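Local coordinates for uncharacterized protein RPA4178 (Rhodopseudomonas palustris, PDB 3LAG) that is of unknown function but has a cupin domain that binds metal, with a nickel ion seen in its metal site, at residues H33-D38 and V75-R80. Numbering follows the deposited sequence.
Sequences HTHGMD and VQHDVR. With NI (nickel (II) ion), chain F; CA (calcium ion), chain D.
His33, His35 and His77 converge on one nickel ion, each through NE2. The bonds from His33 NE2, His35 NE2 and His77 NE2 to the nickel are 2.1 Å long; a water lies 2.4 Å from the metal, and two further ligand atoms from outside the two segments also bind it. Histidine suits the site because its imidazole nitrogen is a good ligand for a borderline ion such as nickel. The His33 and His77 rings cross obliquely, planes at 72°, and their NE2 atoms approach to 3.1 Å because the metal draws both in. In both residues CG lies between the backbone N and the carbonyl carbon (chi1 56° and 61°). A second-shell bond from His33 ND1 to the carbonyl of Gly31 fixes that ring's rotation, while Tyr39 stacks on His35.

Backbone hydrogen bonds set the ligands' spacing. His33 and His77 form an antiparallel hydrogen-bonded pair, which puts their side chains on the same face of the sheet, with His33 N to His77 O at 2.9 Å and His77 N to His33 O at 3.0 Å; beyond the strand end, His35 N bonds to Val75 O.

Apolar packing steadies the His77 ring: Val79 CG2 sits over the centre of one face and Val75 CG1 covers the opposite face near the rim, branched valines being well shaped to flank a flat ring. On the sheet's other, exposed face, beta-branched Thr34 suits a strand, and its CG2 rests 3.6 Å from OE1 of long, polar Gln76 alongside.

Farther along, Asp38 OD2 binds calcium with Asp15 and Glu16 of the second subunit. At the nickel, His33 and His35 fit the His-X-His of the first cupin motif and His77 the second motif's histidine; their contact joins both motifs, and the bound water marks a position a small ligand could take.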
ATOM      1  N   HIS B  33      20.894   3.629  -3.410  1.00 10.44           N
ATOM      2  CA  HIS B  33      20.196   3.731  -4.673  1.00 10.88           C
ATOM      3  C   HIS B  33      19.592   5.116  -4.749  1.00 10.26           C
ATOM      4  O   HIS B  33      19.481   5.808  -3.738  1.00 10.25           O
ATOM      5  CB  HIS B  33      19.117   2.648  -4.784  1.00 11.51           C
ATOM      6  CG  HIS B  33      18.132   2.663  -3.659  1.00 11.41           C
ATOM      7  ND1 HIS B  33      18.359   2.023  -2.460  1.00 10.88           N
ATOM      8  CD2 HIS B  33      16.924   3.263  -3.543  1.00 11.57           C
ATOM      9  CE1 HIS B  33      17.326   2.213  -1.660  1.00  9.92           C
ATOM     10  NE2 HIS B  33      16.443   2.960  -2.294  1.00 10.73           N
ATOM     11  N   THR B  34      19.219   5.519  -5.951  1.00 11.65           N
ATOM     12  CA  THR B  34      18.510   6.768  -6.136  1.00 13.30           C
ATOM     13  C   THR B  34      17.110   6.480  -6.643  1.00 11.77           C
ATOM     14  O   THR B  34      16.847   5.448  -7.260  1.00 13.52           O
ATOM     15  CB  THR B  34      19.235   7.701  -7.116  1.00 16.91           C
ATOM     16  OG1 THR B  34      19.138   7.170  -8.445  1.00 21.41           O
ATOM     17  CG2 THR B  34      20.698   7.841  -6.724  1.00 17.62           C
ATOM     18  N   HIS B  35      16.214   7.411  -6.355  1.00 10.36           N
ATOM     19  CA  HIS B  35      14.823   7.311  -6.744  1.00  9.33           C
ATOM     20  C   HIS B  35      14.540   8.225  -7.909  1.00  9.10           C
ATOM     21  O   HIS B  35      14.693   9.441  -7.799  1.00 10.09           O
ATOM     22  CB  HIS B  35      13.955   7.635  -5.544  1.00  8.52           C
ATOM     23  CG  HIS B  35      13.838   6.490  -4.604  1.00  9.53           C
ATOM     24  ND1 HIS B  35      12.921   5.481  -4.796  1.00  9.22           N
ATOM     25  CD2 HIS B  35      14.547   6.153  -3.504  1.00 10.15           C
ATOM     26  CE1 HIS B  35      13.049   4.582  -3.841  1.00  9.73           C
ATOM     27  NE2 HIS B  35      14.035   4.960  -3.047  1.00  9.60           N
ATOM     28  N   GLY B  36      14.133   7.642  -9.029  1.00  9.23           N
ATOM     29  CA  GLY B  36      13.814   8.429 -10.200  1.00 10.29           C
ATOM     30  C   GLY B  36      12.337   8.720 -10.353  1.00  9.98           C
ATOM     31  O   GLY B  36      11.952   9.422 -11.289  1.00 10.01           O
HETATM   32  N   MSE B  37      11.524   8.183  -9.436  1.00  9.56           N
HETATM   33  CA  MSE B  37      10.076   8.349  -9.468  1.00  9.46           C
HETATM   34  C   MSE B  37       9.571   8.761  -8.095  1.00  8.44           C
HETATM   35  O   MSE B  37      10.048   8.255  -7.076  1.00  8.30           O
HETATM   36  CB  MSE B  37       9.385   7.044  -9.885  1.00  9.08           C
HETATM   37  CG  MSE B  37       9.584   6.662 -11.337  1.00 11.03           C
HETATM   38 SE   MSE B  37       8.849   4.959 -11.751  0.65 12.80          SE
HETATM   39  CE  MSE B  37      10.373   3.874 -11.224  1.00 13.68           C
ATOM     40  N   ASP B  38       8.609   9.681  -8.067  1.00  8.45           N
ATOM     41  CA  ASP B  38       7.860   9.938  -6.843  1.00  8.09           C
ATOM     42  C   ASP B  38       7.255   8.622  -6.380  1.00  7.71           C
ATOM     43  O   ASP B  38       6.920   7.750  -7.198  1.00  8.03           O
ATOM     44  CB  ASP B  38       6.728  10.933  -7.089  1.00  8.85           C
ATOM     45  CG  ASP B  38       7.223  12.327  -7.435  1.00  9.83           C
ATOM     46  OD1 ASP B  38       8.420  12.656  -7.270  1.00  9.67           O
ATOM     47  OD2 ASP B  38       6.379  13.115  -7.864  1.00 11.78           O
ATOM     48  N   VAL B  75      15.330  11.359  -3.949  1.00 10.17           N
ATOM     49  CA  VAL B  75      15.829  10.708  -2.746  1.00 10.90           C
ATOM     50  C   VAL B  75      16.983   9.787  -3.116  1.00 10.46           C
ATOM     51  O   VAL B  75      16.890   9.028  -4.081  1.00 11.59           O
ATOM     52  CB  VAL B  75      14.717   9.906  -2.030  1.00 12.53           C
ATOM     53  CG1 VAL B  75      15.301   8.980  -0.962  1.00 13.19           C
ATOM     54  CG2 VAL B  75      13.696  10.857  -1.417  1.00 13.18           C
ATOM     55  N   GLN B  76      18.067   9.881  -2.347  1.00 11.34           N
ATOM     56  CA  GLN B  76      19.250   9.037  -2.514  1.00 13.23           C
ATOM     57  C   GLN B  76      19.593   8.476  -1.150  1.00 10.95           C
ATOM     58  O   GLN B  76      19.844   9.232  -0.209  1.00 11.77           O
ATOM     59  CB  GLN B  76      20.458   9.851  -3.006  1.00 17.06           C
ATOM     60  CG  GLN B  76      20.262  10.604  -4.301  1.00 20.63           C
ATOM     61  CD  GLN B  76      21.551  11.261  -4.780  1.00 23.87           C
ATOM     62  OE1 GLN B  76      21.980  11.056  -5.915  1.00 26.83           O
ATOM     63  NE2 GLN B  76      22.177  12.045  -3.910  1.00 26.78           N
ATOM     64  N   HIS B  77      19.613   7.156  -1.017  1.00  9.79           N
ATOM     65  CA  HIS B  77      19.844   6.578   0.298  1.00  9.93           C
ATOM     66  C   HIS B  77      20.209   5.102   0.225  1.00  7.18           C
ATOM     67  O   HIS B  77      19.958   4.438  -0.787  1.00  8.68           O
ATOM     68  CB  HIS B  77      18.629   6.811   1.239  1.00 11.52           C
ATOM     69  CG  HIS B  77      17.344   6.188   0.772  1.00 10.75           C
ATOM     70  ND1 HIS B  77      16.125   6.500   1.338  1.00 11.74           N
ATOM     71  CD2 HIS B  77      17.082   5.277  -0.196  1.00 11.67           C
ATOM     72  CE1 HIS B  77      15.172   5.809   0.743  1.00 12.67           C
ATOM     73  NE2 HIS B  77      15.725   5.050  -0.184  1.00 13.47           N
ATOM     74  N   ASP B  78      20.790   4.606   1.311  1.00  8.72           N
ATOM     75  CA  ASP B  78      20.834   3.168   1.576  1.00  8.85           C
ATOM     76  C   ASP B  78      19.871   2.933   2.724  1.00  9.29           C
ATOM     77  O   ASP B  78      19.831   3.726   3.653  1.00 10.24           O
ATOM     78  CB  ASP B  78      22.245   2.754   1.998  1.00  9.13           C
ATOM     79  CG  ASP B  78      22.396   1.251   2.214  1.00  9.10           C
ATOM     80  OD1 ASP B  78      21.552   0.459   1.740  1.00  9.82           O
ATOM     81  OD2 ASP B  78      23.416   0.885   2.834  1.00 10.74           O
ATOM     82  N   VAL B  79      19.086   1.868   2.664  1.00  8.32           N
ATOM     83  CA  VAL B  79      18.181   1.551   3.750  1.00  9.53           C
ATOM     84  C   VAL B  79      18.600   0.216   4.346  1.00  8.46           C
ATOM     85  O   VAL B  79      18.861  -0.746   3.623  1.00  8.85           O
ATOM     86  CB  VAL B  79      16.737   1.552   3.261  1.00 11.95           C
ATOM     87  CG1 VAL B  79      15.833   0.846   4.242  1.00 15.39           C
ATOM     88  CG2 VAL B  79      16.298   3.000   3.007  1.00 11.40           C
ATOM     89  N   ARG B  80      18.695   0.181   5.669  1.00  8.07           N
ATOM     90  CA  ARG B  80      19.222  -0.983   6.360  1.00  7.84           C
ATOM     91  C   ARG B  80      18.360  -1.383   7.532  1.00  7.55           C
ATOM     92  O   ARG B  80      17.601  -0.575   8.069  1.00  8.75           O
ATOM     93  CB  ARG B  80      20.621  -0.682   6.881  1.00  9.00           C
ATOM     94  CG  ARG B  80      21.521  -0.072   5.830  1.00 10.44           C
ATOM     95  CD  ARG B  80      22.902   0.206   6.374  1.00 12.38           C
ATOM     96  NE  ARG B  80      23.654  -1.007   6.671  1.00 14.24           N
ATOM     97  CZ  ARG B  80      24.494  -1.603   5.826  1.00 15.54           C
ATOM     98  NH1 ARG B  80      25.146  -2.698   6.195  1.00 17.17           N
ATOM     99  NH2 ARG B  80      24.686  -1.113   4.611  1.00 15.63           N
TER
HETATM  100 NI    NI F  98      14.690   3.709  -1.465  0.90 10.16          NI
HETATM  101 CA    CA D  99       5.340  14.761  -9.274  0.50  3.66          CA
HETATM  102  O   HOH W   1       7.087  16.349  -8.702  1.00 10.89           O
HETATM  103  O   HOH W   2       5.218  15.077  -6.665  1.00 28.81           O
HETATM  104  O   HOH W   3      13.635   1.900  -2.532  1.00 12.08           O